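Side-chain contacts in enoyl-CoA hydratase/isomerase family protein (Bacillus anthracis, PDB 3KQF), which probably hydrates 2-enoyl-CoA thioesters to 3-hydroxyacyl-CoA, as enoyl-CoA hydratases of the crotonase family do in fatty-acid breakdown: residues A[86-89]-A[90-94]; A[74-77]-A[78-81]; A[164-168]-A[169-173]; A[177-181]-A[182-186]. All coordinates share one frame; numbering follows the deposited sequence.

Contact 1 (A[86-89]-A[90-94]); sequences HAVS and MIRTT
M90 CG lies over one face of the H86 imidazole, 3.5 Å above the ring plane and shifted toward its rim. The guanidinium of R92 turns one face to V88 O, 4.1 Å from its plane, and meets water 1 in plane at its edge. The M90 methylene makes a CH-pi contact, 24° off the ring normal, while SE of this selenomethionine stands obliquely farther out; M90 is deposited in two conformers, and this holds for the one described. With CG opposite its own backbone N (chi1 171°), H86 runs alongside M90 in the same direction. On the next strip of the helix, V88 CG1 comes within 3.2 Å of R92 NH2. Water 1 accepts from R92 NH1 at 3.0 Å and also hydrogen-bonds to S89 OG, tying a small polar residue to the arginine three positions on. All this belongs to helix 81-99 of the crotonase fold, where residues three and four apart share a side. A87 and I91 pack on R76 and on helix 35-49, whereas V88 and R92 face the second subunit, touching its Y238 and K235. Threonine suits the following turn because its hydroxyl can fold back on the backbone. T93 OG1 donates to S89 O at 2.9 Å, reaching it from the face opposite to T93 N. T94 OG1 does the same to M90 O at 2.7 Å, and is also bonded to Q42 NE2.

Contact 2 (A[74-77]-A[78-81]); sequences KERA and GMNE
A type II beta turn from R76 to M79 links two helices of the crotonase fold, and its closing bond runs from M79 N to R76 O at 3.0 Å, with an N-H...O angle of 162°. A77, the first residue to leave helical angles, takes the second position of the turn and G78 the third. Glycine fits there because phi is 80° and, having no CB, it avoids conflict with A77 O. The side chain of the selenomethionine M79 then folds back over the turn. Its CB and CG rest against the same carbonyl that accepts the bond, CG 3.4 Å from R76 O. Beyond CG the chain is extended (chi2 -173°), which carries its long apolar arm across two helix residues. SE meets R76 CD at 3.7 Å, in the one of two deposited R76 conformers described here, and CE reaches E75 CG at 3.9 Å. Both neighbours offer aliphatic carbon to M79; the polar end of E75 is used elsewhere, OE1 accepting from L35 N. N80, at the N-cap, starts the next helix by capping Q83 N with OD1. The turn lies at the surface, between helix 73-76 and helix 81-99, with R76 packed on Y238 of the second subunit and M79 lodged on V84 and A87 of helix 81-99.

Contact 3 (A[164-168]-A[169-173]); sequences KELIY and TGRRI
E165 O is gripped twice by one residue, T169, whose OG1 donates to it at 2.7 Å and whose backbone N does so at 3.1 Å. T169 closes helix 160-169, and its hydroxyl also forms an ST turn, since OG1 accepts from R171 N at 3.2 Å. A threonine suits this place: one hydroxyl donates a hydrogen bond to the last helical turn and accepts one from the chain leaving it. G170, with positive phi (67°), makes the change of direction and returns its N to L166 O at 2.8 Å. Beyond the bend, R171 reaches back to the helix and holds E165 side-on in a salt bridge. R171 NH2 bonds E165 OE1 at 2.7 Å and R171 NE bonds E165 OE2 at 2.8 Å, each on a syn lone pair, and the two flat groups are only 17° from coplanar. E165 can meet it because its chain is bent, CG lying between N and C of the backbone (chi1 70°) and turning again at chi2. Two bonds in one plane fix the guanidinium's rotation, and second partners, R162 for OE1 and Y181 OH for NH2, extend the polar network. I173 CG2 lies over one face of the R171 guanidinium, near its rim, and meets L166 CD2 at 3.6 Å, the leucine and isoleucine side chains crossing at about a right angle. Y168 sends its hydroxyl to D125 of the second subunit. Between the helix end and the exit loop, water 2 can donate to L166 O or, 2.8 Å away, to R171 O.

Contact 4 (A[177-181]-A[182-186]); sequences EAKEY and GLVEF
A178 O accepts from L183 N at 2.9 Å, and G182 N bonds K179 O at 3.2 Å: these backbone bonds belong to a Schellman motif at the end of helix 175-181. The second is far from ideal, its donor standing 70° out of the carbonyl plane, and V184 N adds a weak bond to A178 O. Water 3 lies within hydrogen-bonding distance of both K179 O and V184 O, where the cap meets the departing chain. G182 has phi 88°, where glycine is at ease because it carries no CB to press on Y181 O. The apolar part of the motif joins A178 and L183, as is classic for residues flanking such a cap, with A178 CB 4.1 Å from L183 CD2. V184 adds to it with both methyls, CG1 and CG2 each 4.0 Å from A178 CB. L183 goes on to pack against L135 and helix 150-158, in the interior of the crotonase fold. E177 O lies 3.2 Å above one face of the Y181 ring, toward its rim; the ring's CG lies opposite the carbonyl carbon (chi1 -51°), which turns the ring back along the helix. R162 makes a cation-pi contact with that ring, whose hydroxyl goes to R171. Of the charged groups, K179 NZ forms a salt bridge with E180 of the third subunit, whereas the buried E185 pairs with R127 of its own chain. A small alanine at 178 lets the branched chains come close to the helix backbone, and V184 CG2 sits 3.6 Å from K179 N.

How the contacts relate
Along the chain the order is contact 2, contact 1, contact 3, contact 4, forming two touching pairs. Contacts 2 and 1, with centres about 14 Å apart, occupy the consecutive helices 73-76 and 81-99 and the turn between them. Contacts 3 and 4, about 15 Å apart, are helix ends leading into strands 173-174 and 186-188, and they touch through R171 and I173. The pairs stand apart, with centres about 22 to 33 Å from one another. Contacts 1, 2 and 3 reach the second subunit and contact 4 the third. E165 packs on F186 of the second subunit, and F186 on E165 of the third, so contacts 3 and 4 meet again across the trimer interfaces.

Contact 1 (A[86-89]-A[90-94])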
# COMPACT_ATOMS: atom_id res chain seq x y z
N HIS A 86 -2.68 27.16 -17.63
CA HIS A 86 -3.24 26.46 -18.78
C HIS A 86 -2.39 25.25 -19.13
O HIS A 86 -2.94 24.18 -19.44
CB HIS A 86 -3.37 27.38 -20.00
CG HIS A 86 -3.73 26.66 -21.26
ND1 HIS A 86 -2.79 26.28 -22.20
CD2 HIS A 86 -4.92 26.20 -21.71
CE1 HIS A 86 -3.40 25.64 -23.18
NE2 HIS A 86 -4.69 25.57 -22.91
N ALA A 87 -1.07 25.40 -19.07
CA ALA A 87 -0.16 24.30 -19.42
C ALA A 87 -0.25 23.16 -18.41
O ALA A 87 -0.33 21.99 -18.80
CB ALA A 87 1.26 24.80 -19.52
N VAL A 88 -0.26 23.50 -17.12
CA VAL A 88 -0.38 22.46 -16.09
C VAL A 88 -1.75 21.79 -16.23
O VAL A 88 -1.86 20.57 -16.10
CB VAL A 88 -0.12 23.00 -14.67
CG1 VAL A 88 -0.05 21.88 -13.68
CG2 VAL A 88 1.21 23.75 -14.64
N SER A 89 -2.77 22.58 -16.56
CA SER A 89 -4.11 22.03 -16.77
C SER A 89 -4.14 21.03 -17.94
O SER A 89 -4.78 19.97 -17.85
CB SER A 89 -5.12 23.15 -17.00
OG SER A 89 -6.39 22.60 -17.27
N MSE A 90 -3.45 21.37 -19.02
CA MSE A 90 -3.38 20.50 -20.19
C MSE A 90 -2.74 19.16 -19.84
O MSE A 90 -3.25 18.10 -20.24
CB MSE A 90 -2.62 21.20 -21.32
CG MSE A 90 -3.42 22.30 -21.95
SE MSE A 90 -5.00 21.57 -22.82
CE MSE A 90 -4.10 20.57 -24.23
N ILE A 91 -1.65 19.19 -19.08
CA ILE A 91 -0.96 17.97 -18.68
C ILE A 91 -1.85 17.15 -17.73
O ILE A 91 -2.07 15.97 -17.97
CB ILE A 91 0.39 18.20 -17.98
CG1 ILE A 91 1.36 18.96 -18.88
CG2 ILE A 91 1.05 16.86 -17.63
CD1 ILE A 91 2.75 19.07 -18.30
N ARG A 92 -2.42 17.78 -16.71
CA ARG A 92 -3.21 16.99 -15.77
C ARG A 92 -4.46 16.38 -16.42
O ARG A 92 -4.80 15.24 -16.14
CB ARG A 92 -3.53 17.76 -14.47
CG ARG A 92 -4.68 18.69 -14.50
CD ARG A 92 -5.04 19.08 -13.05
NE ARG A 92 -3.88 19.63 -12.33
CZ ARG A 92 -3.54 20.92 -12.29
NH1 ARG A 92 -4.27 21.85 -12.90
NH2 ARG A 92 -2.45 21.28 -11.61
N THR A 93 -5.09 17.12 -17.34
CA THR A 93 -6.27 16.62 -18.06
C THR A 93 -5.92 15.40 -18.91
O THR A 93 -6.68 14.44 -19.00
CB THR A 93 -6.87 17.72 -18.95
OG1 THR A 93 -7.41 18.74 -18.10
CG2 THR A 93 -7.99 17.18 -19.83
N THR A 94 -4.77 15.46 -19.55
CA THR A 94 -4.31 14.34 -20.37
C THR A 94 -4.13 13.06 -19.51
O THR A 94 -4.52 11.96 -19.92
CB THR A 94 -3.01 14.71 -21.08
OG1 THR A 94 -3.21 15.93 -21.81
CG2 THR A 94 -2.57 13.59 -22.04
O HOH W 1 -6.98 22.08 -14.27

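Contact 2 (A[74-77]-A[78-81])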
# COMPACT_ATOMS: atom_id res chain seq x y z
N LYS A 74 11.66 24.16 -22.30
CA LYS A 74 12.00 25.18 -23.27
C LYS A 74 10.76 26.01 -23.53
O LYS A 74 10.84 27.23 -23.62
CB LYS A 74 12.55 24.57 -24.55
CG LYS A 74 13.92 23.93 -24.38
CD LYS A 74 14.40 23.30 -25.66
CE LYS A 74 15.73 22.61 -25.49
NZ LYS A 74 16.19 22.02 -26.78
N GLU A 75 9.62 25.34 -23.64
CA GLU A 75 8.32 26.01 -23.84
C GLU A 75 7.83 26.73 -22.57
O GLU A 75 7.27 27.83 -22.65
CB GLU A 75 7.28 24.98 -24.29
CG GLU A 75 5.88 25.54 -24.54
CD GLU A 75 4.96 24.52 -25.18
OE1 GLU A 75 4.93 23.35 -24.73
OE2 GLU A 75 4.24 24.89 -26.13
N ARG A 76 8.06 26.12 -21.41
CA ARG A 76 7.62 26.69 -20.14
C ARG A 76 8.33 28.00 -19.77
O ARG A 76 7.71 28.89 -19.19
CB ARG A 76 7.80 25.69 -18.99
CG ARG A 76 6.95 24.44 -19.07
CD ARG A 76 5.45 24.77 -19.08
NE ARG A 76 4.63 23.57 -18.90
CZ ARG A 76 4.34 23.03 -17.72
NH1 ARG A 76 4.80 23.56 -16.59
NH2 ARG A 76 3.58 21.94 -17.66
N ALA A 77 9.62 28.09 -20.08
CA ALA A 77 10.40 29.30 -19.75
C ALA A 77 9.76 30.61 -20.17
O ALA A 77 9.43 30.82 -21.34
CB ALA A 77 11.82 29.21 -20.34
N GLY A 78 9.59 31.49 -19.19
CA GLY A 78 9.02 32.81 -19.42
C GLY A 78 7.51 32.90 -19.54
O GLY A 78 6.97 33.98 -19.74
N MSE A 79 6.81 31.77 -19.42
CA MSE A 79 5.35 31.80 -19.50
C MSE A 79 4.78 32.68 -18.41
O MSE A 79 5.27 32.69 -17.28
CB MSE A 79 4.75 30.40 -19.35
CG MSE A 79 4.69 29.54 -20.59
SE MSE A 79 3.69 27.89 -20.18
CE MSE A 79 3.48 27.25 -22.00
N ASN A 80 3.74 33.45 -18.74
CA ASN A 80 3.10 34.27 -17.73
C ASN A 80 2.17 33.37 -16.91
O ASN A 80 1.94 32.19 -17.23
CB ASN A 80 2.40 35.49 -18.33
CG ASN A 80 1.24 35.13 -19.24
OD1 ASN A 80 0.66 34.06 -19.13
ND2 ASN A 80 0.88 36.06 -20.13
N GLU A 81 1.66 33.93 -15.83
CA GLU A 81 0.80 33.22 -14.89
C GLU A 81 -0.35 32.43 -15.53
O GLU A 81 -0.57 31.25 -15.20
CB GLU A 81 0.25 34.27 -13.93
CG GLU A 81 -0.61 33.78 -12.85
CD GLU A 81 -1.20 34.94 -12.05
OE1 GLU A 81 -1.88 34.68 -11.05
OE2 GLU A 81 -0.97 36.12 -12.41

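Contact 3 (A[164-168]-A[169-173])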
# COMPACT_ATOMS: atom_id res chain seq x y z
N LYS A 164 7.13 9.93 -0.37
CA LYS A 164 7.63 11.16 0.24
C LYS A 164 9.13 11.31 0.04
O LYS A 164 9.60 12.38 -0.35
CB LYS A 164 7.28 11.22 1.73
CG LYS A 164 5.85 11.63 1.99
CD LYS A 164 5.52 11.63 3.47
CE LYS A 164 4.19 12.38 3.71
NZ LYS A 164 3.87 12.53 5.15
N GLU A 165 9.91 10.26 0.28
CA GLU A 165 11.37 10.41 0.12
C GLU A 165 11.69 10.73 -1.35
O GLU A 165 12.54 11.54 -1.63
CB GLU A 165 12.17 9.22 0.66
CG GLU A 165 12.10 7.90 -0.06
CD GLU A 165 13.13 7.72 -1.17
OE1 GLU A 165 13.25 6.59 -1.67
OE2 GLU A 165 13.85 8.68 -1.52
N LEU A 166 11.00 10.09 -2.27
CA LEU A 166 11.23 10.34 -3.71
C LEU A 166 10.86 11.74 -4.14
O LEU A 166 11.63 12.41 -4.87
CB LEU A 166 10.47 9.33 -4.54
CG LEU A 166 11.07 7.91 -4.45
CD1 LEU A 166 10.16 6.94 -5.15
CD2 LEU A 166 12.46 7.81 -5.03
N ILE A 167 9.68 12.20 -3.72
CA ILE A 167 9.23 13.55 -4.06
C ILE A 167 10.06 14.64 -3.35
O ILE A 167 10.42 15.65 -3.96
CB ILE A 167 7.70 13.73 -3.86
CG1 ILE A 167 6.97 12.89 -4.92
CG2 ILE A 167 7.30 15.19 -4.04
CD1 ILE A 167 5.46 12.66 -4.62
N TYR A 168 10.38 14.46 -2.07
CA TYR A 168 11.14 15.50 -1.37
C TYR A 168 12.56 15.62 -1.88
O TYR A 168 13.06 16.73 -1.99
CB TYR A 168 11.17 15.33 0.15
CG TYR A 168 9.85 15.21 0.86
CD1 TYR A 168 8.68 15.78 0.35
CD2 TYR A 168 9.80 14.61 2.12
CE1 TYR A 168 7.49 15.69 1.06
CE2 TYR A 168 8.65 14.52 2.82
CZ TYR A 168 7.49 15.03 2.29
OH TYR A 168 6.33 14.93 3.02
N THR A 169 13.19 14.50 -2.21
CA THR A 169 14.56 14.54 -2.68
C THR A 169 14.62 14.86 -4.16
O THR A 169 15.60 15.45 -4.63
CB THR A 169 15.30 13.21 -2.49
OG1 THR A 169 14.62 12.19 -3.21
CG2 THR A 169 15.39 12.84 -0.99
N GLY A 170 13.59 14.45 -4.90
CA GLY A 170 13.53 14.62 -6.36
C GLY A 170 14.58 13.76 -7.04
O GLY A 170 15.00 14.05 -8.16
N ARG A 171 15.01 12.69 -6.37
CA ARG A 171 16.08 11.84 -6.89
C ARG A 171 15.65 10.90 -8.00
O ARG A 171 14.48 10.50 -8.09
CB ARG A 171 16.75 11.06 -5.76
CG ARG A 171 15.93 9.89 -5.20
CD ARG A 171 16.52 9.34 -3.92
NE ARG A 171 15.79 8.18 -3.43
CZ ARG A 171 16.11 6.91 -3.71
NH1 ARG A 171 17.19 6.62 -4.42
NH2 ARG A 171 15.34 5.92 -3.25
N ARG A 172 16.61 10.54 -8.86
CA ARG A 172 16.36 9.62 -9.95
C ARG A 172 16.70 8.21 -9.47
O ARG A 172 17.71 8.01 -8.77
CB ARG A 172 17.22 9.90 -11.18
CG ARG A 172 17.09 11.26 -11.80
CD ARG A 172 17.94 11.25 -13.08
NE ARG A 172 17.90 12.50 -13.81
CZ ARG A 172 18.31 12.64 -15.07
NH1 ARG A 172 18.75 11.61 -15.76
NH2 ARG A 172 18.24 13.82 -15.65
N ILE A 173 15.89 7.24 -9.87
CA ILE A 173 16.10 5.86 -9.47
C ILE A 173 16.14 4.95 -10.70
O ILE A 173 15.58 5.28 -11.75
CB ILE A 173 15.01 5.42 -8.48
CG1 ILE A 173 13.63 5.35 -9.17
CG2 ILE A 173 14.97 6.40 -7.26
CD1 ILE A 173 12.53 4.83 -8.26
O HOH W 2 11.86 11.13 -7.41

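Contact 4 (A[177-181]-A[182-186])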
# COMPACT_ATOMS: atom_id res chain seq x y z
N GLU A 177 15.51 -0.43 -8.97
CA GLU A 177 15.04 0.17 -7.74
C GLU A 177 13.55 0.38 -7.82
O GLU A 177 12.82 0.10 -6.87
CB GLU A 177 15.78 1.49 -7.46
CG GLU A 177 17.25 1.26 -7.09
CD GLU A 177 18.11 2.52 -7.03
OE1 GLU A 177 17.82 3.51 -7.73
OE2 GLU A 177 19.14 2.48 -6.34
N ALA A 178 13.08 0.87 -8.97
CA ALA A 178 11.65 1.05 -9.17
C ALA A 178 10.89 -0.26 -8.96
O ALA A 178 9.81 -0.27 -8.35
CB ALA A 178 11.37 1.58 -10.55
N LYS A 179 11.45 -1.36 -9.48
CA LYS A 179 10.82 -2.68 -9.32
C LYS A 179 10.77 -3.08 -7.85
O LYS A 179 9.75 -3.57 -7.38
CB LYS A 179 11.54 -3.77 -10.11
CG LYS A 179 10.63 -4.99 -10.30
CD LYS A 179 11.35 -6.22 -10.77
CE LYS A 179 10.31 -7.31 -11.06
NZ LYS A 179 9.24 -7.36 -10.00
N GLU A 180 11.87 -2.87 -7.13
CA GLU A 180 11.94 -3.18 -5.71
C GLU A 180 10.87 -2.40 -4.92
O GLU A 180 10.26 -2.95 -3.99
CB GLU A 180 13.34 -2.83 -5.19
CG GLU A 180 13.59 -3.10 -3.72
CD GLU A 180 15.06 -2.85 -3.31
OE1 GLU A 180 15.84 -2.31 -4.14
OE2 GLU A 180 15.44 -3.19 -2.17
N TYR A 181 10.62 -1.16 -5.31
CA TYR A 181 9.65 -0.33 -4.57
C TYR A 181 8.19 -0.56 -4.97
O TYR A 181 7.28 -0.05 -4.31
CB TYR A 181 9.95 1.15 -4.73
CG TYR A 181 11.37 1.59 -4.43
CD1 TYR A 181 12.14 0.98 -3.46
CD2 TYR A 181 11.89 2.72 -5.07
CE1 TYR A 181 13.43 1.43 -3.18
CE2 TYR A 181 13.19 3.18 -4.79
CZ TYR A 181 13.94 2.53 -3.85
OH TYR A 181 15.23 2.99 -3.58
N GLY A 182 7.99 -1.29 -6.06
CA GLY A 182 6.63 -1.56 -6.57
C GLY A 182 6.11 -0.50 -7.53
O GLY A 182 4.90 -0.48 -7.87
N LEU A 183 7.01 0.37 -8.01
CA LEU A 183 6.68 1.43 -8.96
C LEU A 183 6.50 0.85 -10.37
O LEU A 183 5.68 1.33 -11.12
CB LEU A 183 7.73 2.55 -8.95
CG LEU A 183 7.59 3.69 -9.96
CD1 LEU A 183 6.24 4.47 -9.84
CD2 LEU A 183 8.77 4.65 -9.80
N VAL A 184 7.32 -0.14 -10.74
CA VAL A 184 7.13 -0.81 -12.04
C VAL A 184 6.88 -2.30 -11.75
O VAL A 184 7.43 -2.87 -10.78
CB VAL A 184 8.27 -0.59 -13.04
CG1 VAL A 184 8.48 0.93 -13.27
CG2 VAL A 184 9.55 -1.29 -12.59
N GLU A 185 6.04 -2.92 -12.56
CA GLU A 185 5.63 -4.31 -12.35
C GLU A 185 6.51 -5.34 -13.05
O GLU A 185 6.56 -6.49 -12.62
CB GLU A 185 4.14 -4.48 -12.71
CG GLU A 185 3.16 -3.83 -11.69
CD GLU A 185 3.11 -2.30 -11.74
OE1 GLU A 185 3.46 -1.69 -12.79
OE2 GLU A 185 2.69 -1.70 -10.73
N PHE A 186 7.17 -4.92 -14.13
CA PHE A 186 8.10 -5.78 -14.88
C PHE A 186 9.35 -4.99 -15.31
O PHE A 186 9.28 -3.78 -15.54
CB PHE A 186 7.45 -6.32 -16.16
CG PHE A 186 6.17 -7.09 -15.91
CD1 PHE A 186 6.20 -8.47 -15.73
CD2 PHE A 186 4.96 -6.43 -15.88
CE1 PHE A 186 5.01 -9.18 -15.52
CE2 PHE A 186 3.76 -7.14 -15.66
CZ PHE A 186 3.79 -8.50 -15.47
O HOH W 3 7.33 -4.41 -8.56